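Lamina-associated polypeptide 2 isoforms alpha/zeta (Mus musculus, PDB 2V0X) forms a dimer through its C-terminal domain and belongs to the nuclear lamina, where it probably associates with lamin A and with chromatin. Local coordinates at residues L121-H126 with C170-D175; A136-A141 with N160-A165; Q143-D148 with Q153-I158. The protein carries 2 engineered substitutions. All blocks are in the same frame, centred on the assembly; numbering follows the deposited sequence.

Contact 1: L121-H126 with C170-D175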
loop_
_atom_site.group_PDB
_atom_site.type_symbol
_atom_site.label_atom_id
_atom_site.label_comp_id
_atom_site.label_asym_id
_atom_site.label_seq_id
_atom_site.Cartn_x
_atom_site.Cartn_y
_atom_site.Cartn_z
ATOM N N LEU B 121 -3.797 0.023 4.466
ATOM C CA LEU B 121 -5.240 0.228 4.430
ATOM C C LEU B 121 -5.706 0.731 5.805
ATOM O O LEU B 121 -6.520 1.662 5.885
ATOM C CB LEU B 121 -5.926 -1.094 4.072
ATOM C CG LEU B 121 -7.386 -1.352 3.700
ATOM C CD1 LEU B 121 -8.342 -0.671 4.640
ATOM C CD2 LEU B 121 -7.633 -0.940 2.284
ATOM N N GLN B 122 -5.202 0.128 6.887
ATOM C CA GLN B 122 -5.590 0.575 8.233
ATOM C C GLN B 122 -5.187 2.020 8.447
ATOM O O GLN B 122 -5.901 2.780 9.075
ATOM C CB GLN B 122 -4.930 -0.265 9.340
ATOM C CG GLN B 122 -5.631 -1.574 9.585
ATOM C CD GLN B 122 -4.946 -2.382 10.664
ATOM O OE1 GLN B 122 -4.818 -1.938 11.812
ATOM N NE2 GLN B 122 -4.488 -3.559 10.302
ATOM N N ILE B 123 -3.993 2.362 8.004
ATOM C CA ILE B 123 -3.498 3.721 8.130
ATOM C C ILE B 123 -4.401 4.646 7.295
ATOM O O ILE B 123 -4.866 5.672 7.787
ATOM C CB ILE B 123 -2.035 3.824 7.616
ATOM C CG1 ILE B 123 -1.114 2.974 8.493
ATOM C CG2 ILE B 123 -1.563 5.292 7.639
ATOM C CD1 ILE B 123 0.331 2.824 7.936
ATOM N N ALA B 124 -4.677 4.263 6.048
ATOM C CA ALA B 124 -5.519 5.094 5.172
ATOM C C ALA B 124 -6.876 5.357 5.781
ATOM O O ALA B 124 -7.404 6.472 5.661
ATOM C CB ALA B 124 -5.677 4.473 3.776
ATOM N N ALA B 125 -7.457 4.319 6.390
ATOM C CA ALA B 125 -8.758 4.428 7.049
ATOM C C ALA B 125 -8.706 5.520 8.115
ATOM O O ALA B 125 -9.626 6.327 8.240
ATOM C CB ALA B 125 -9.158 3.079 7.694
ATOM N N HIS B 126 -7.634 5.530 8.898
ATOM C CA HIS B 126 -7.486 6.547 9.934
ATOM C C HIS B 126 -7.300 7.910 9.292
ATOM O O HIS B 126 -7.855 8.896 9.755
ATOM C CB HIS B 126 -6.317 6.219 10.865
ATOM C CG HIS B 126 -6.676 5.234 11.926
ATOM N ND1 HIS B 126 -7.007 5.614 13.212
ATOM C CD2 HIS B 126 -6.835 3.890 11.879
ATOM C CE1 HIS B 126 -7.363 4.547 13.907
ATOM N NE2 HIS B 126 -7.266 3.490 13.122
ATOM N N CYS B 170 0.615 14.024 8.302
ATOM C CA CYS B 170 1.947 13.942 7.721
ATOM C C CYS B 170 2.612 12.667 8.247
ATOM O O CYS B 170 3.238 11.943 7.477
ATOM C CB CYS B 170 2.795 15.180 8.061
ATOM S SG CYS B 170 4.288 15.334 7.003
ATOM N N ASP B 171 2.452 12.383 9.546
ATOM C CA ASP B 171 3.015 11.162 10.140
ATOM C C ASP B 171 2.420 9.920 9.461
ATOM O O ASP B 171 3.148 9.013 9.063
ATOM C CB ASP B 171 2.732 11.085 11.653
ATOM C CG ASP B 171 3.509 12.123 12.462
ATOM O OD1 ASP B 171 4.540 12.640 11.973
ATOM O OD2 ASP B 171 3.075 12.420 13.597
ATOM N N ALA B 172 1.100 9.894 9.319
ATOM C CA ALA B 172 0.408 8.777 8.673
ATOM C C ALA B 172 0.932 8.569 7.244
ATOM O O ALA B 172 1.173 7.432 6.817
ATOM C CB ALA B 172 -1.090 9.021 8.656
ATOM N N ALA B 173 1.153 9.667 6.528
ATOM C CA ALA B 173 1.658 9.598 5.161
ATOM C C ALA B 173 3.050 8.928 5.129
ATOM O O ALA B 173 3.354 8.161 4.212
ATOM C CB ALA B 173 1.707 11.003 4.544
ATOM N N PHE B 174 3.897 9.217 6.112
ATOM C CA PHE B 174 5.210 8.582 6.159
ATOM C C PHE B 174 5.088 7.090 6.505
ATOM O O PHE B 174 5.840 6.270 5.987
ATOM C CB PHE B 174 6.163 9.313 7.113
ATOM C CG PHE B 174 6.814 10.505 6.486
ATOM C CD1 PHE B 174 6.115 11.704 6.348
ATOM C CD2 PHE B 174 8.075 10.401 5.920
ATOM C CE1 PHE B 174 6.658 12.779 5.641
ATOM C CE2 PHE B 174 8.629 11.466 5.211
ATOM C CZ PHE B 174 7.913 12.656 5.070
ATOM N N ASP B 175 4.128 6.738 7.356
ATOM C CA ASP B 175 3.903 5.331 7.693
ATOM C C ASP B 175 3.366 4.566 6.453
ATOM O O ASP B 175 3.735 3.414 6.224
ATOM C CB ASP B 175 2.961 5.222 8.895
ATOM C CG ASP B 175 3.643 5.653 10.211
ATOM O OD1 ASP B 175 4.883 5.556 10.323
ATOM O OD2 ASP B 175 2.948 6.107 11.132
#

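Contact 2: A136-A141 with N160-A165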
loop_
_atom_site.group_PDB
_atom_site.type_symbol
_atom_site.label_atom_id
_atom_site.label_comp_id
_atom_site.label_asym_id
_atom_site.label_seq_id
_atom_site.Cartn_x
_atom_site.Cartn_y
_atom_site.Cartn_z
ATOM N N ALA B 136 -14.293 19.519 9.308
ATOM C CA ALA B 136 -15.429 19.973 10.100
ATOM C C ALA B 136 -14.920 21.049 11.089
ATOM O O ALA B 136 -15.582 22.063 11.326
ATOM C CB ALA B 136 -16.046 18.807 10.855
ATOM N N ASP B 137 -13.726 20.840 11.633
ATOM C CA ASP B 137 -13.142 21.805 12.558
ATOM C C ASP B 137 -12.795 23.128 11.867
ATOM O O ASP B 137 -13.024 24.204 12.430
ATOM C CB ASP B 137 -11.893 21.232 13.228
ATOM C CG ASP B 137 -12.217 20.229 14.335
ATOM O OD1 ASP B 137 -13.404 20.066 14.692
ATOM O OD2 ASP B 137 -11.268 19.603 14.854
ATOM N N ILE B 138 -12.215 23.045 10.669
ATOM C CA ILE B 138 -11.850 24.238 9.908
ATOM C C ILE B 138 -13.088 25.104 9.692
ATOM O O ILE B 138 -13.043 26.314 9.909
ATOM C CB ILE B 138 -11.215 23.894 8.532
ATOM C CG1 ILE B 138 -9.797 23.349 8.732
ATOM C CG2 ILE B 138 -11.175 25.137 7.626
ATOM C CD1 ILE B 138 -9.230 22.664 7.511
ATOM N N SER B 139 -14.191 24.487 9.281
ATOM C CA SER B 139 -15.402 25.252 9.075
ATOM C C SER B 139 -15.905 25.819 10.406
ATOM O O SER B 139 -16.399 26.941 10.450
ATOM C CB SER B 139 -16.481 24.408 8.395
ATOM O OG SER B 139 -16.651 23.173 9.055
ATOM N N GLN B 140 -15.732 25.072 11.497
ATOM C CA GLN B 140 -16.185 25.556 12.804
ATOM C C GLN B 140 -15.438 26.832 13.180
ATOM O O GLN B 140 -16.035 27.784 13.687
ATOM C CB GLN B 140 -15.993 24.508 13.897
ATOM C CG GLN B 140 -16.822 24.812 15.138
ATOM C CD GLN B 140 -16.508 23.906 16.307
ATOM O OE1 GLN B 140 -16.351 22.697 16.153
ATOM N NE2 GLN B 140 -16.415 24.492 17.491
ATOM N N ALA B 141 -14.138 26.847 12.914
ATOM C CA ALA B 141 -13.287 27.993 13.198
ATOM C C ALA B 141 -13.689 29.162 12.299
ATOM O O ALA B 141 -13.693 30.323 12.726
ATOM C CB ALA B 141 -11.839 27.631 12.955
ATOM N N ASN B 160 -5.808 25.087 16.843
ATOM C CA ASN B 160 -4.687 24.379 17.436
ATOM C C ASN B 160 -4.927 22.878 17.213
ATOM O O ASN B 160 -4.022 22.120 16.876
ATOM C CB ASN B 160 -4.582 24.714 18.923
ATOM C CG ASN B 160 -3.307 24.198 19.534
ATOM O OD1 ASN B 160 -2.208 24.466 19.035
ATOM N ND2 ASN B 160 -3.435 23.444 20.608
ATOM N N ARG B 161 -6.183 22.481 17.304
ATOM C CA ARG B 161 -6.565 21.101 17.104
ATOM C C ARG B 161 -6.343 20.700 15.618
ATOM O O ARG B 161 -5.779 19.633 15.328
ATOM C CB ARG B 161 -8.030 20.945 17.521
ATOM C CG ARG B 161 -8.493 19.515 17.747
ATOM C CD ARG B 161 -10.011 19.465 17.911
ATOM N NE ARG B 161 -10.478 20.369 18.960
ATOM C CZ ARG B 161 -11.716 20.853 19.043
ATOM N NH1 ARG B 161 -12.627 20.526 18.136
ATOM N NH2 ARG B 161 -12.048 21.661 20.045
ATOM N N THR B 162 -6.716 21.578 14.685
ATOM C CA THR B 162 -6.528 21.287 13.264
ATOM C C THR B 162 -5.041 21.172 12.936
ATOM O O THR B 162 -4.642 20.408 12.051
ATOM C CB THR B 162 -7.181 22.363 12.349
ATOM O OG1 THR B 162 -6.501 23.617 12.492
ATOM C CG2 THR B 162 -8.649 22.530 12.710
ATOM N N TYR B 163 -4.231 21.943 13.654
ATOM C CA TYR B 163 -2.784 21.938 13.464
ATOM C C TYR B 163 -2.214 20.540 13.805
ATOM O O TYR B 163 -1.370 20.001 13.080
ATOM C CB TYR B 163 -2.149 23.009 14.358
ATOM C CG TYR B 163 -0.676 23.214 14.113
ATOM C CD1 TYR B 163 -0.233 24.004 13.055
ATOM C CD2 TYR B 163 0.276 22.615 14.932
ATOM C CE1 TYR B 163 1.117 24.194 12.811
ATOM C CE2 TYR B 163 1.638 22.799 14.694
ATOM C CZ TYR B 163 2.048 23.591 13.630
ATOM O OH TYR B 163 3.390 23.772 13.377
ATOM N N ASP B 164 -2.691 19.970 14.907
ATOM C CA ASP B 164 -2.279 18.649 15.359
ATOM C C ASP B 164 -2.733 17.588 14.348
ATOM O O ASP B 164 -1.953 16.739 13.930
ATOM C CB ASP B 164 -2.881 18.347 16.740
ATOM C CG ASP B 164 -2.469 16.987 17.274
ATOM O OD1 ASP B 164 -3.360 16.207 17.675
ATOM O OD2 ASP B 164 -1.253 16.704 17.296
ATOM N N ALA B 165 -3.993 17.658 13.949
ATOM C CA ALA B 165 -4.528 16.727 12.956
ATOM C C ALA B 165 -3.674 16.743 11.670
ATOM O O ALA B 165 -3.421 15.687 11.076
ATOM C CB ALA B 165 -5.990 17.065 12.644
#

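Contact 3: Q143-D148 with Q153-I158. Engineered in segment 143-148: D148 (natural residue Ile).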
loop_
_atom_site.group_PDB
_atom_site.type_symbol
_atom_site.label_atom_id
_atom_site.label_comp_id
_atom_site.label_asym_id
_atom_site.label_seq_id
_atom_site.Cartn_x
_atom_site.Cartn_y
_atom_site.Cartn_z
ATOM N N GLN B 143 -16.663 29.819 11.016
ATOM C CA GLN B 143 -17.902 30.404 11.523
ATOM C C GLN B 143 -17.680 31.313 12.733
ATOM O O GLN B 143 -18.321 32.364 12.851
ATOM C CB GLN B 143 -18.911 29.311 11.870
ATOM C CG GLN B 143 -19.269 28.422 10.692
ATOM C CD GLN B 143 -20.366 27.427 11.013
ATOM O OE1 GLN B 143 -21.233 27.688 11.849
ATOM N NE2 GLN B 143 -20.344 26.285 10.336
ATOM N N ILE B 144 -16.758 30.923 13.610
ATOM C CA ILE B 144 -16.446 31.702 14.803
ATOM C C ILE B 144 -15.904 33.078 14.430
ATOM O O ILE B 144 -16.458 34.098 14.845
ATOM C CB ILE B 144 -15.440 30.947 15.714
ATOM C CG1 ILE B 144 -16.112 29.708 16.298
ATOM C CG2 ILE B 144 -14.934 31.847 16.841
ATOM C CD1 ILE B 144 -15.147 28.717 16.919
ATOM N N ILE B 145 -14.861 33.106 13.604
ATOM C CA ILE B 145 -14.252 34.368 13.179
ATOM C C ILE B 145 -15.113 35.134 12.173
ATOM O O ILE B 145 -14.859 36.304 11.884
ATOM C CB ILE B 145 -12.835 34.148 12.608
ATOM C CG1 ILE B 145 -12.870 33.166 11.438
ATOM C CG2 ILE B 145 -11.924 33.626 13.697
ATOM C CD1 ILE B 145 -11.512 32.891 10.822
ATOM N N ASN B 146 -16.125 34.453 11.648
ATOM C CA ASN B 146 -17.066 35.022 10.692
ATOM C C ASN B 146 -18.184 35.755 11.443
ATOM O O ASN B 146 -18.690 36.772 10.973
ATOM C CB ASN B 146 -17.629 33.894 9.816
ATOM C CG ASN B 146 -18.882 34.284 9.070
ATOM O OD1 ASN B 146 -18.835 34.617 7.887
ATOM N ND2 ASN B 146 -20.025 34.164 9.733
ATOM N N SER B 147 -18.578 35.221 12.598
ATOM C CA SER B 147 -19.623 35.836 13.413
ATOM C C SER B 147 -19.023 36.966 14.257
ATOM O O SER B 147 -18.809 38.070 13.755
ATOM C CB SER B 147 -20.308 34.793 14.305
ATOM O OG SER B 147 -20.907 33.772 13.526
ATOM N N ASP B 148 -18.737 36.697 15.528
ATOM C CA ASP B 148 -18.155 37.718 16.394
ATOM C C ASP B 148 -16.676 37.381 16.592
ATOM O O ASP B 148 -16.320 36.599 17.479
ATOM C CB ASP B 148 -18.941 37.821 17.693
ATOM N N GLN B 153 -9.692 33.528 20.981
ATOM C CA GLN B 153 -9.163 32.365 21.695
ATOM C C GLN B 153 -9.959 31.090 21.399
ATOM O O GLN B 153 -9.414 29.988 21.441
ATOM C CB GLN B 153 -9.099 32.623 23.206
ATOM C CG GLN B 153 -8.361 31.528 23.978
ATOM C CD GLN B 153 -8.265 31.803 25.468
ATOM O OE1 GLN B 153 -8.920 31.145 26.278
ATOM N NE2 GLN B 153 -7.439 32.773 25.838
ATOM N N GLN B 154 -11.245 31.242 21.096
ATOM C CA GLN B 154 -12.088 30.096 20.779
ATOM C C GLN B 154 -11.631 29.516 19.435
ATOM O O GLN B 154 -11.411 28.306 19.310
ATOM C CB GLN B 154 -13.559 30.524 20.724
ATOM C CG GLN B 154 -14.528 29.478 20.183
ATOM C CD GLN B 154 -14.711 28.279 21.096
ATOM O OE1 GLN B 154 -15.731 28.153 21.772
ATOM N NE2 GLN B 154 -13.740 27.372 21.092
ATOM N N ALA B 155 -11.456 30.387 18.445
ATOM C CA ALA B 155 -11.006 29.968 17.124
ATOM C C ALA B 155 -9.580 29.407 17.200
ATOM O O ALA B 155 -9.273 28.402 16.561
ATOM C CB ALA B 155 -11.075 31.130 16.148
ATOM N N LEU B 156 -8.722 30.043 17.993
ATOM C CA LEU B 156 -7.347 29.587 18.165
ATOM C C LEU B 156 -7.255 28.162 18.726
ATOM O O LEU B 156 -6.344 27.411 18.367
ATOM C CB LEU B 156 -6.571 30.545 19.067
ATOM C CG LEU B 156 -6.017 31.788 18.373
ATOM C CD1 LEU B 156 -5.796 32.895 19.397
ATOM C CD2 LEU B 156 -4.721 31.437 17.647
ATOM N N ARG B 157 -8.161 27.810 19.633
ATOM C CA ARG B 157 -8.174 26.466 20.201
ATOM C C ARG B 157 -8.656 25.466 19.157
ATOM O O ARG B 157 -8.191 24.333 19.114
ATOM C CB ARG B 157 -9.045 26.398 21.463
ATOM C CG ARG B 157 -8.270 26.734 22.745
ATOM C CD ARG B 157 -9.127 26.597 24.011
ATOM N NE ARG B 157 -10.227 27.561 24.036
ATOM C CZ ARG B 157 -11.481 27.284 23.687
ATOM N NH1 ARG B 157 -11.813 26.063 23.282
ATOM N NH2 ARG B 157 -12.402 28.236 23.718
ATOM N N ILE B 158 -9.571 25.895 18.298
ATOM C CA ILE B 158 -10.073 25.026 17.245
ATOM C C ILE B 158 -8.940 24.804 16.249
ATOM O O ILE B 158 -8.643 23.672 15.887
ATOM C CB ILE B 158 -11.308 25.630 16.541
ATOM C CG1 ILE B 158 -12.496 25.637 17.506
ATOM C CG2 ILE B 158 -11.700 24.811 15.327
ATOM C CD1 ILE B 158 -12.834 24.257 18.036
#

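Contact 1: L121-H126 with C170-D175
I123 holds CG1 beside its backbone N, anti to the carbonyl carbon (chi1 -64°), which leaves CG2 anti to the N; the two branches therefore reach different residues of segment 170-175. The setting is an antiparallel helical hairpin, helix 100-146 against helix 152-196, which packs on the hairpin of a second subunit to give a four-stranded coiled coil. The short branch, CG2, comes up against the helical turn at A172: it lies 3.9 Å from A172 CB and 3.6 Å from the carbonyl oxygen A172 O. Alanine suits this position because its single methyl lets the helices come close, with I123 CA and A172 CA 6.4 Å apart. The long branch is extended at chi2 (171°), so that CD1 passes on to D175 and crosses that side chain at about a right angle. It touches the methylene, not the carboxylate, with I123 CD1 3.7 Å from D175 CB. An aspartate can thus serve a largely apolar interface: its CG leans back beside its own backbone N, and the carboxylate is taken up elsewhere, by a hydrogen bond between OD2 and Y61 OH and a weak, long ion pair from OD1 to R178 NH1. Y61 also packs on both I123 and A172, so a loop residue covers this junction of the two helices. Elsewhere on the two helices A124 packs against E176 of the second subunit, while A173 lies against A124 of that subunit, two small residues that allow close approach. The contact is thus van der Waals packing around one beta-branched side chain, whose farthest carbon, I123 CD1, also lies 3.8 Å from the backbone carbon D175 C.

Contact 2: A136-A141 with N160-A165
One charged pair marks the outer side of this contact: D137 OD1 and R161 NH1 form a salt bridge at 3.6 Å, too long for a close, straight bond. OD1 sits at the edge of the guanidinium, near its plane, but the carboxylate is turned 77° against that group, so the two do not pair flat. R161 bends at chi3 (-54°), and its aliphatic part also meets the acid: D137 OD2 lies 3.3 Å from R161 CD. A long, flexible arginine suits this solvent-facing edge.

Apolar packing occupies the inner side. T162 CG2 rests 3.5 Å from D137 CB and 4.2 Å from I138 CG1. The threonine methyl can face the partner helix because OG1 turns back to bond L159 O in its own helix. I138 and T162 each also pack on the other's counterpart in the second subunit.

With the two axes 9.7 Å apart and 156° between their directions, this is antiparallel helix packing with a charged pair on its outer side, as in a coiled-coil hairpin.

Contact 3: Q143-D148 with Q153-I158
I144 and A155 bring their helices together with CA atoms 6.2 Å apart, just before helix 100-146 ends and the chain turns over into helix 152-196. This is the closed end of an antiparallel helical hairpin, half of the four-stranded coiled coil that the dimer builds. I144 does most of the bridging, and its two branches divide the work. Its CG2, anti to the backbone N, approaches A155 CB at 4.0 Å. Its other branch runs out extended, chi2 166°, and ends with CD1 touching two residues one turn apart: 3.4 Å from Q154 CG, a close touch, and 4.1 Å from I158 CG1. Isoleucine fits because both branches leave CB at once and can each touch a different residue of the facing helix. Q154 offers its hydrocarbon part, its chain bending at chi2 as it crosses I144 at about a right angle; glutamine can lie at such a border because its methylenes pack while its amide is carried farther along. A155 is small and buried, and receives a second isoleucine: I145 CG2 lies 3.6 Å from A155 CB. That branch points across because I145 places CG1 between its backbone N and carbonyl carbon (chi1 57°). Both I145 and A155 also pack on I145 of the second subunit, so the apolar packing of the hairpin is continuous with the dimer interface. S147 is the first residue to leave helical geometry; the engineered D148 follows in the loop. The serine closes the last turn doubly, since its backbone N gives a bond of 2.9 Å to Q143 O while its side chain, S147 OG, reaches the same Q143 O at 3.0 Å from the opposite face of the carbonyl plane.

In the fold
All three contacts join helix 100-146 to helix 152-196 and also meet the second subunit, so they sample one hairpin of the dimer from near the chain's centre to its closed end. Contact 1 lies about 10 Å from that centre, contact 2 about 29 Å and contact 3 about 39 Å, measured between centres. Contacts 1 and 3 are buried and apolar, each built on isoleucine against alanine; contact 2 is partly buried and alone adds a salt bridge across the helices. Contacts 2 and 3 are neighbours: I158 CG2 lies 3.7 Å from A141 CB, making their packing continuous. Contacts 1 and 2 do not touch, their nearest atoms being about 5 Å apart.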